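Side-chain contacts in quinoline 2-oxidoreductase small subunit (Pseudomonas putida, PDB 1T3Q), which carries two [2Fe-2S] clusters and probably relays electrons from the molybdenum site to the FAD of quinoline 2-oxidoreductase, a molybdenum hydroxylase: residues A[34-39]-A[43-48]; A[56-61]-A[65-70]. All blocks are in the same frame, centred on the assembly; numbering follows the deposited sequence.

Contact 1: A[34-39]-A[43-48]; sequences ALREVV and GTKIGC. With FES (Fe2/s2 (inorganic) cluster), chain H.
Arg36 NH1 gives a hydrogen bond to the backbone oxygen Thr44 O at 2.9 Å, with an N-H...O angle of 156°. It joins helix 31-39 to the start of the cluster-binding loop in a plant-ferredoxin-type [2Fe-2S] domain. The oxygen sits at the edge of the guanidinium, close to its plane. A bend at the third torsion (chi3 48°) turns the guanidinium off the line of the chain, and CG, CD and NH1 all border the same carbonyl oxygen: Arg36 CD lies 3.2 Å from Thr44 O. The other end of the group is taken by Asp36 of the large subunit, in a salt bridge with NH2. Lys45 NZ stands 4.4 Å from Arg36 NH1, a pairing of like charges that this same aspartate probably offsets, since it also binds Lys45; Thr42 O holds the lysine too. Replacing Arg36 by an alanine would probably leave Thr44 O without this donor and Asp36 of the large subunit without one of its cationic partners, weakening the hold of the helix on the loop and the large subunit. The remaining packing is lighter. Ile46 CD1 reaches Arg36 CD at 3.8 Å, the two chains crossing at a slant, and Leu35 CD1 comes to 4.1 Å from the hydroxyl oxygen Thr44 OG1. From there the loop runs on to the metal. Gly47 O accepts a hydrogen bond from Arg285 of the large subunit, Ile46 CG2 lies 3.8 Å from the cluster sulfide S2, and Cys48 SG binds the iron FE1 at 2.4 Å, an iron shared with Cys53.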
# COMPACT_ATOMS: atom_id res chain seq x y z
N ALA A 34 7.18 -12.34 18.39
CA ALA A 34 6.05 -11.74 19.10
C ALA A 34 6.09 -10.22 18.99
O ALA A 34 5.06 -9.59 18.71
CB ALA A 34 6.06 -12.17 20.57
N LEU A 35 7.26 -9.63 19.21
CA LEU A 35 7.40 -8.18 19.12
C LEU A 35 7.01 -7.73 17.71
O LEU A 35 6.23 -6.80 17.54
CB LEU A 35 8.85 -7.76 19.41
CG LEU A 35 9.32 -7.89 20.86
CD1 LEU A 35 10.82 -7.67 20.95
CD2 LEU A 35 8.58 -6.88 21.73
N ARG A 36 7.54 -8.42 16.71
CA ARG A 36 7.27 -8.08 15.32
C ARG A 36 5.85 -8.30 14.85
O ARG A 36 5.20 -7.39 14.34
CB ARG A 36 8.22 -8.86 14.41
CG ARG A 36 9.71 -8.58 14.62
CD ARG A 36 10.54 -9.56 13.79
NE ARG A 36 10.04 -9.63 12.42
CZ ARG A 36 10.21 -8.68 11.51
NH1 ARG A 36 10.88 -7.57 11.81
NH2 ARG A 36 9.68 -8.82 10.30
N GLU A 37 5.35 -9.53 15.03
CA GLU A 37 4.03 -9.91 14.55
C GLU A 37 2.83 -9.74 15.49
O GLU A 37 1.72 -9.50 15.02
CB GLU A 37 4.12 -11.36 14.05
CG GLU A 37 5.15 -11.51 12.92
CD GLU A 37 5.54 -12.95 12.62
OE1 GLU A 37 6.35 -13.14 11.68
OE2 GLU A 37 5.07 -13.88 13.30
N VAL A 38 3.04 -9.84 16.79
CA VAL A 38 1.92 -9.67 17.71
C VAL A 38 1.81 -8.24 18.22
O VAL A 38 0.73 -7.65 18.20
CB VAL A 38 2.03 -10.63 18.92
CG1 VAL A 38 0.86 -10.39 19.88
CG2 VAL A 38 2.01 -12.07 18.43
N VAL A 39 2.93 -7.67 18.65
CA VAL A 39 2.93 -6.30 19.15
C VAL A 39 2.99 -5.29 18.00
O VAL A 39 2.53 -4.15 18.14
CB VAL A 39 4.12 -6.07 20.11
CG1 VAL A 39 4.01 -4.70 20.77
CG2 VAL A 39 4.16 -7.17 21.17
N GLY A 43 10.88 -3.21 14.21
CA GLY A 43 12.24 -2.71 14.24
C GLY A 43 13.24 -3.80 14.57
O GLY A 43 14.38 -3.78 14.11
N THR A 44 12.82 -4.76 15.39
CA THR A 44 13.67 -5.88 15.77
C THR A 44 13.73 -6.82 14.56
O THR A 44 12.69 -7.26 14.07
CB THR A 44 13.09 -6.63 17.00
OG1 THR A 44 13.03 -5.72 18.12
CG2 THR A 44 13.95 -7.82 17.38
N LYS A 45 14.93 -7.11 14.09
CA LYS A 45 15.11 -7.95 12.90
C LYS A 45 15.62 -9.35 13.22
O LYS A 45 16.27 -9.58 14.23
CB LYS A 45 16.09 -7.29 11.92
CG LYS A 45 15.78 -5.84 11.55
CD LYS A 45 14.37 -5.65 10.98
CE LYS A 45 14.16 -4.22 10.51
NZ LYS A 45 12.74 -3.91 10.21
N ILE A 46 15.33 -10.27 12.30
CA ILE A 46 15.74 -11.66 12.45
C ILE A 46 16.65 -12.06 11.29
O ILE A 46 16.25 -12.00 10.13
CB ILE A 46 14.51 -12.59 12.44
CG1 ILE A 46 13.57 -12.22 13.59
CG2 ILE A 46 14.96 -14.04 12.57
CD1 ILE A 46 12.26 -12.98 13.57
N GLY A 47 17.88 -12.47 11.61
CA GLY A 47 18.81 -12.87 10.57
C GLY A 47 19.31 -14.30 10.64
O GLY A 47 19.95 -14.78 9.70
N CYS A 48 19.05 -15.00 11.75
CA CYS A 48 19.53 -16.38 11.88
C CYS A 48 18.70 -17.27 12.81
O CYS A 48 18.63 -18.47 12.61
CB CYS A 48 20.98 -16.40 12.36
SG CYS A 48 21.21 -15.99 14.13
FE1 FES H . 20.36 -13.83 14.77
FE2 FES H . 18.70 -13.60 16.92
S1 FES H . 20.84 -13.70 17.03
S2 FES H . 18.14 -13.59 14.69

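Contact 2: A[56-61]-A[65-70]; sequences CTILID and MRSCLT. With FES (Fe2/s2 (inorganic) cluster), chain H.
Arg66 and Thr57 face each other as a non-hydrogen-bonded pair in the antiparallel hairpin of strands 57-60 and 63-66, beside the [2Fe-2S] cluster of a plant-ferredoxin-type domain. The arginine can be followed outward. Its CB lies 4.0 Å from Cys56 SG. A bend at the second torsion (chi2 -60°) then carries the chain along the cluster, with CD 3.6 Å from the sulfide S1 and NE nearly as close. NE donates to Gly51 O and NH1 to Gly139 O, while NH2 makes a weak bond to Thr57 OG1, whose stronger partner is Gly54 O. Held by the bonds to Gly51 and Gly139, with the weak one in addition, the guanidinium places its positive charge near the cluster, where it probably helps to balance the negative charge of sulfides and thiolates.

Cys56 SG and Cys68 SG both bind the iron FE2, and the backbone Cys68 N donates to Cys56 SG at 3.4 Å, probably tempering the charge on that thiolate. One residue before Cys68, Ser67 OG gives a short bond of 2.6 Å to Cys56 O, in the carbonyl plane on a lone pair; Ser67 N adds a weak one. Further along the hairpin, Ile58 and Met65 form the hydrogen-bonded pair, with Ile58 N to Met65 O at 3.1 Å and Met65 N to Ile58 O at 2.9 Å. The extended Met65 side chain crosses Ile60 at about a right angle, its SD touching Ile60 CB at 3.8 Å.

On the Ile58 side helix 31-39 covers the hairpin through Leu31 and Leu35; strand 79-81 continues the sheet beside strand 57-60, with Ile80 touching Ile58; on the Thr57 side helix 111-124 packs through Ala116 and Thr117.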
# COMPACT_ATOMS: atom_id res chain seq x y z
N CYS A 56 18.62 -9.42 16.30
CA CYS A 56 17.41 -9.37 17.12
C CYS A 56 17.72 -8.91 18.54
O CYS A 56 16.87 -9.00 19.42
CB CYS A 56 16.79 -10.76 17.24
SG CYS A 56 17.83 -11.86 18.23
N THR A 57 18.93 -8.42 18.76
CA THR A 57 19.33 -7.98 20.09
C THR A 57 18.49 -6.81 20.60
O THR A 57 18.34 -5.80 19.92
CB THR A 57 20.82 -7.58 20.11
OG1 THR A 57 21.62 -8.69 19.67
CG2 THR A 57 21.26 -7.20 21.53
N ILE A 58 17.93 -6.97 21.80
CA ILE A 58 17.13 -5.93 22.43
C ILE A 58 17.57 -5.84 23.89
O ILE A 58 18.38 -6.63 24.34
CB ILE A 58 15.62 -6.26 22.38
CG1 ILE A 58 15.35 -7.58 23.10
CG2 ILE A 58 15.14 -6.30 20.94
CD1 ILE A 58 13.88 -7.95 23.18
N LEU A 59 17.04 -4.87 24.62
CA LEU A 59 17.40 -4.75 26.03
C LEU A 59 16.23 -5.22 26.87
O LEU A 59 15.09 -4.77 26.69
CB LEU A 59 17.75 -3.30 26.39
CG LEU A 59 18.92 -2.64 25.65
CD1 LEU A 59 19.10 -1.21 26.15
CD2 LEU A 59 20.19 -3.44 25.87
N ILE A 60 16.50 -6.14 27.79
CA ILE A 60 15.49 -6.65 28.70
C ILE A 60 16.00 -6.30 30.10
O ILE A 60 17.05 -6.78 30.54
CB ILE A 60 15.30 -8.17 28.53
CG1 ILE A 60 14.76 -8.46 27.12
CG2 ILE A 60 14.34 -8.71 29.58
CD1 ILE A 60 14.40 -9.91 26.86
N ASP A 61 15.24 -5.44 30.77
CA ASP A 61 15.61 -4.96 32.10
C ASP A 61 17.01 -4.36 32.03
O ASP A 61 17.84 -4.57 32.90
CB ASP A 61 15.56 -6.10 33.12
CG ASP A 61 14.16 -6.67 33.27
OD1 ASP A 61 13.19 -5.88 33.20
OD2 ASP A 61 14.03 -7.89 33.45
N MET A 65 19.93 -8.94 25.14
CA MET A 65 19.61 -10.36 25.01
C MET A 65 19.13 -10.67 23.60
O MET A 65 18.60 -9.79 22.92
CB MET A 65 18.50 -10.75 25.99
CG MET A 65 18.87 -10.66 27.45
SD MET A 65 17.54 -11.22 28.52
CE MET A 65 18.22 -10.76 30.15
N ARG A 66 19.32 -11.91 23.17
CA ARG A 66 18.85 -12.32 21.85
C ARG A 66 17.36 -12.61 21.98
O ARG A 66 16.97 -13.54 22.69
CB ARG A 66 19.57 -13.60 21.39
CG ARG A 66 21.08 -13.50 21.32
CD ARG A 66 21.57 -12.42 20.36
NE ARG A 66 22.91 -12.74 19.88
CZ ARG A 66 23.91 -11.87 19.76
NH1 ARG A 66 25.08 -12.29 19.31
NH2 ARG A 66 23.75 -10.60 20.10
N SER A 67 16.52 -11.84 21.30
CA SER A 67 15.09 -12.07 21.39
C SER A 67 14.65 -13.32 20.63
O SER A 67 13.57 -13.84 20.88
CB SER A 67 14.30 -10.85 20.88
OG SER A 67 14.71 -10.46 19.59
N CYS A 68 15.48 -13.80 19.71
CA CYS A 68 15.13 -15.01 18.98
C CYS A 68 15.37 -16.24 19.86
O CYS A 68 14.86 -17.33 19.58
CB CYS A 68 15.95 -15.14 17.69
SG CYS A 68 17.67 -15.55 17.93
N LEU A 69 16.15 -16.05 20.93
CA LEU A 69 16.44 -17.14 21.86
C LEU A 69 15.78 -16.90 23.22
O LEU A 69 16.24 -17.41 24.25
CB LEU A 69 17.95 -17.32 22.03
CG LEU A 69 18.72 -17.73 20.77
CD1 LEU A 69 20.11 -18.17 21.18
CD2 LEU A 69 18.01 -18.88 20.04
N THR A 70 14.71 -16.12 23.21
CA THR A 70 13.93 -15.84 24.41
C THR A 70 12.49 -16.16 24.03
O THR A 70 12.00 -15.66 23.02
CB THR A 70 13.99 -14.34 24.81
OG1 THR A 70 15.35 -13.96 25.07
CG2 THR A 70 13.15 -14.09 26.06
FE1 FES H . 20.36 -13.83 14.77
FE2 FES H . 18.70 -13.60 16.92
S1 FES H . 20.84 -13.70 17.03
S2 FES H . 18.14 -13.59 14.69

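From the N terminus, strands 10-16 and 19-25 lead into helix 31-39. Contact 1 closes the short turn after that helix, and the chain then wraps the cluster. Contact 2 opens only after contact 1 has closed, pairing the two arms of the hairpin 57-60/63-66, so the two follow in series and neither nests in the other. They do touch: Thr44 CG2 of contact 1 packs 3.5 Å from Ser67 OG of contact 2, and its OG1 rests on Ile58. One cluster spans both, the 43-48 loop supplying a ligand of one iron and contact 2 both cysteines of the other, tying helix, loop and sheet together.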